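PDB 7M58: Tautomerase_3 domain-containing protein from Corynebacterium halotolerans YIM 70093 = DSM 44683, which belongs to the cis-3-chloroacrylic acid dehalogenase (cis-CaaD) family of the tautomerase superfamily and is probably a hydrolase acting on small carboxylate substrates. Local coordinates for residues D30-A34 / R73-Q77; R8-I12 / E60-W64. The contacts are given in a common frame with arbitrary orientation. Residues are numbered along the deposited sequence.

Interaction 1: D30-A34 / R73-Q77; sequences DIAVA and RTAQQ. With SO4 (sulfate ion), chain D.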
# COMPACT_ATOMS: atom_id res chain seq x y z
N ASP A 30 -23.37 0.58 -0.79
CA ASP A 30 -24.34 1.26 -1.63
C ASP A 30 -23.78 1.69 -2.97
O ASP A 30 -24.48 1.59 -3.97
CB ASP A 30 -24.89 2.49 -0.91
CG ASP A 30 -25.50 2.14 0.44
OD1 ASP A 30 -25.90 0.96 0.59
OD2 ASP A 30 -25.57 3.01 1.33
N ILE A 31 -22.55 2.21 -3.04
CA ILE A 31 -22.05 2.69 -4.33
C ILE A 31 -21.51 1.53 -5.15
O ILE A 31 -21.97 1.28 -6.27
CB ILE A 31 -21.03 3.82 -4.14
CG1 ILE A 31 -21.69 4.98 -3.38
CG2 ILE A 31 -20.51 4.29 -5.49
CD1 ILE A 31 -20.73 5.90 -2.71
N ALA A 32 -20.54 0.80 -4.61
CA ALA A 32 -20.30 -0.54 -5.14
C ALA A 32 -21.48 -1.41 -4.77
O ALA A 32 -22.13 -1.19 -3.74
CB ALA A 32 -19.01 -1.12 -4.57
N VAL A 33 -21.81 -2.39 -5.59
CA VAL A 33 -22.94 -3.20 -5.15
C VAL A 33 -22.36 -4.49 -4.61
O VAL A 33 -22.36 -5.53 -5.28
CB VAL A 33 -23.99 -3.42 -6.24
CG1 VAL A 33 -25.21 -4.14 -5.66
CG2 VAL A 33 -24.40 -2.06 -6.80
N ALA A 34 -21.81 -4.39 -3.40
CA ALA A 34 -21.02 -5.44 -2.79
C ALA A 34 -21.47 -5.65 -1.32
O ALA A 34 -21.82 -4.69 -0.66
CB ALA A 34 -19.53 -5.11 -2.81
N ARG A 73 -15.28 -2.25 -12.36
CA ARG A 73 -16.38 -1.38 -11.98
C ARG A 73 -16.48 -0.22 -12.97
O ARG A 73 -15.50 0.16 -13.60
CB ARG A 73 -16.18 -0.84 -10.56
CG ARG A 73 -15.91 -1.90 -9.50
CD ARG A 73 -17.01 -1.87 -8.45
NE ARG A 73 -16.89 -2.99 -7.53
CZ ARG A 73 -17.93 -3.59 -6.96
NH1 ARG A 73 -19.16 -3.18 -7.23
NH2 ARG A 73 -17.73 -4.60 -6.13
N THR A 74 -17.69 0.33 -13.09
CA THR A 74 -17.89 1.42 -14.02
C THR A 74 -17.16 2.66 -13.54
O THR A 74 -16.90 2.84 -12.35
CB THR A 74 -19.38 1.74 -14.20
OG1 THR A 74 -19.87 2.40 -13.03
CG2 THR A 74 -20.18 0.47 -14.44
N ALA A 75 -16.82 3.52 -14.50
CA ALA A 75 -16.22 4.81 -14.17
C ALA A 75 -17.10 5.57 -13.19
O ALA A 75 -16.59 6.24 -12.28
CB ALA A 75 -15.98 5.62 -15.43
N GLN A 76 -18.42 5.50 -13.35
CA GLN A 76 -19.28 6.33 -12.52
C GLN A 76 -19.27 5.89 -11.07
O GLN A 76 -19.10 6.73 -10.18
CB GLN A 76 -20.71 6.32 -13.05
CG GLN A 76 -21.58 7.36 -12.37
CD GLN A 76 -22.90 7.60 -13.07
OE1 GLN A 76 -23.42 6.73 -13.78
NE2 GLN A 76 -23.46 8.80 -12.89
N GLN A 77 -19.40 4.59 -10.79
CA GLN A 77 -19.40 4.20 -9.38
C GLN A 77 -18.04 4.49 -8.73
O GLN A 77 -17.98 4.93 -7.58
CB GLN A 77 -19.87 2.75 -9.16
CG GLN A 77 -19.23 1.62 -9.94
CD GLN A 77 -19.95 0.26 -9.73
OE1 GLN A 77 -20.98 0.17 -9.07
NE2 GLN A 77 -19.36 -0.79 -10.28
S SO4 D . -14.70 -4.45 -4.30
O1 SO4 D . -14.57 -4.10 -5.78
O2 SO4 D . -13.91 -3.46 -3.50
O3 SO4 D . -14.20 -5.85 -4.02
O4 SO4 D . -16.11 -4.25 -3.80
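Arg73, Gln77 and Ile31 account for most of the 227 Å² buried here. The Arg73 side chain reaches over the loop that leaves helix 14-31: the methyl of Ala32 lies over one face of its guanidinium, with CB 3.4 Å from Arg73 NH1, and Ala34 CB is 3.8 Å from Arg73 NH2. Val33 N also comes within 3.2 Å of Arg73 NH1, but both are donors, so this is proximity rather than bonding. The guanidinium instead holds a sulfate, probably from the crystallisation liquor, through Arg73 NE to SO4 O1 (3.1 Å) and a weak bond from Arg73 NH2 to SO4 O1 (3.2 Å); His28 and Arg70 are also hydrogen-bonded to the sulfate. In the beta-alpha-beta architecture of the tautomerase superfamily, this contact joins the C-terminal end of the first long helix to the N-terminal end of the second. That second helix, 75-92, is N-capped by Thr74, whose OG1 accepts from Gln77 N at 3.2 Å. Gln77 points its CB toward the neighbouring segment, and Ile31 CG2 packs 4.0 Å from Gln77 CB. The Ile31 side chain also touches Asp80, Leu81 and Gln84 of helix 75-92.

Interaction 2: R8-I12 / E60-W64; sequences RAGLI and EGHVW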
# COMPACT_ATOMS: atom_id res chain seq x y z
N ARG A 8 -2.49 11.04 11.80
CA ARG A 8 -1.76 11.21 13.05
C ARG A 8 -2.43 10.44 14.18
O ARG A 8 -3.63 10.59 14.41
CB ARG A 8 -1.69 12.70 13.40
CG ARG A 8 -1.17 12.98 14.80
CD ARG A 8 0.33 13.11 14.87
NE ARG A 8 0.72 14.05 15.93
CZ ARG A 8 0.88 13.70 17.21
NH1 ARG A 8 0.71 12.43 17.58
NH2 ARG A 8 1.23 14.62 18.11
N ALA A 9 -1.66 9.59 14.85
CA ALA A 9 -2.17 8.91 16.03
C ALA A 9 -2.82 9.93 16.96
O ALA A 9 -2.21 10.94 17.32
CB ALA A 9 -1.05 8.17 16.75
N GLY A 10 -4.05 9.64 17.35
CA GLY A 10 -4.83 10.52 18.18
C GLY A 10 -5.86 11.33 17.44
O GLY A 10 -6.80 11.84 18.06
N LEU A 11 -5.74 11.45 16.12
CA LEU A 11 -6.73 12.23 15.38
C LEU A 11 -8.08 11.54 15.37
O LEU A 11 -9.12 12.21 15.49
CB LEU A 11 -6.27 12.50 13.95
CG LEU A 11 -7.32 13.21 13.09
CD1 LEU A 11 -7.49 14.65 13.57
CD2 LEU A 11 -6.90 13.17 11.62
N ILE A 12 -8.11 10.23 15.23
CA ILE A 12 -9.36 9.50 15.15
C ILE A 12 -9.51 8.66 16.41
O ILE A 12 -8.86 7.61 16.54
CB ILE A 12 -9.43 8.63 13.89
CG1 ILE A 12 -9.01 9.48 12.68
CG2 ILE A 12 -10.85 8.08 13.72
CD1 ILE A 12 -9.03 8.79 11.30
N GLU A 60 -2.37 18.84 11.56
CA GLU A 60 -2.78 17.67 12.33
C GLU A 60 -4.03 17.03 11.72
O GLU A 60 -4.13 15.81 11.62
CB GLU A 60 -3.00 18.08 13.80
CG GLU A 60 -2.86 16.96 14.82
CD GLU A 60 -4.19 16.51 15.42
OE1 GLU A 60 -5.18 17.27 15.29
OE2 GLU A 60 -4.23 15.42 16.05
N GLY A 61 -4.98 17.86 11.28
CA GLY A 61 -6.21 17.40 10.68
C GLY A 61 -6.06 17.02 9.22
O GLY A 61 -6.64 17.67 8.34
N HIS A 62 -5.29 15.97 8.95
CA HIS A 62 -5.09 15.47 7.59
C HIS A 62 -5.24 13.96 7.61
O HIS A 62 -4.66 13.29 8.48
CB HIS A 62 -3.72 15.87 7.04
CG HIS A 62 -3.51 15.42 5.63
ND1 HIS A 62 -3.97 16.14 4.55
CD2 HIS A 62 -2.92 14.32 5.12
CE1 HIS A 62 -3.66 15.50 3.43
NE2 HIS A 62 -3.02 14.39 3.75
N VAL A 63 -6.00 13.43 6.66
CA VAL A 63 -6.28 12.01 6.58
C VAL A 63 -6.05 11.55 5.14
O VAL A 63 -6.48 12.22 4.19
CB VAL A 63 -7.72 11.70 7.02
CG1 VAL A 63 -8.06 10.24 6.74
CG2 VAL A 63 -7.92 12.02 8.47
N TRP A 64 -5.39 10.41 4.98
CA TRP A 64 -5.22 9.79 3.67
C TRP A 64 -5.91 8.44 3.70
O TRP A 64 -5.68 7.65 4.62
CB TRP A 64 -3.74 9.62 3.30
CG TRP A 64 -3.52 8.97 1.94
CD1 TRP A 64 -4.03 9.38 0.73
CD2 TRP A 64 -2.71 7.83 1.65
NE1 TRP A 64 -3.59 8.56 -0.29
CE2 TRP A 64 -2.78 7.59 0.26
CE3 TRP A 64 -1.94 6.97 2.44
CZ2 TRP A 64 -2.11 6.53 -0.36
CZ3 TRP A 64 -1.28 5.92 1.83
CH2 TRP A 64 -1.37 5.71 0.44
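Leu11 lays its isobutyl group over the backbone running into strand 63-70, its CD2 lying 3.8 Å from Glu60 O, 3.9 Å from His62 O and 3.5 Å from Val63 CG2. Its other methyl, CD1, is 4.2 Å from Gly61 CA, and the Glu60 carboxylate comes up beside the leucine, with OE1 3.9 Å from Leu11 CD1. Arg8 CG is 4.1 Å from Glu60 OE2. Both segments bend sharply: a type II beta turn from Arg8 to Leu11 is closed by Leu11 N to Arg8 O at 2.8 Å, with Gly10 at a positive phi of 101°, and Gly61 centres an inverse gamma turn with a weak bond from His62 N to Glu60 O (2.9 Å). Ile12 CD1 is 4.4 Å from Val63 CG2, and both side chains also pack on Val5, Ser7 and Leu93. His62 meets Leu11 through its carbonyl O, while its imidazole NE2 is hydrogen-bonded to Gln40 of the second subunit. The contact lies between the two beta-alpha-beta units of the tautomerase fold: the turn leading from strand 2-8 to helix 14-31 of the first packs against the start of strand 63-70, the antiparallel neighbour of 2-8, in the second.

Overall arrangement
From the N terminus, strand 2-8 runs into the turn of interaction 2, and helix 14-31 then carries the chain to the loop of interaction 1. Strand 40-46 and the short hairpin 51-53/56-57 follow before 60-64 returns to the 8-12 turn and closes the first loop. Strand 63-70 next leads to 73-77, which closes the second loop against 30-34. The segments alternate along the chain, so the two loops cross rather than nest. Their centres are 27 Å apart, on opposite sides of the chain's centre: interaction 1 joins the two long helices, whereas interaction 2 ties a strand-to-helix turn to the central sheet.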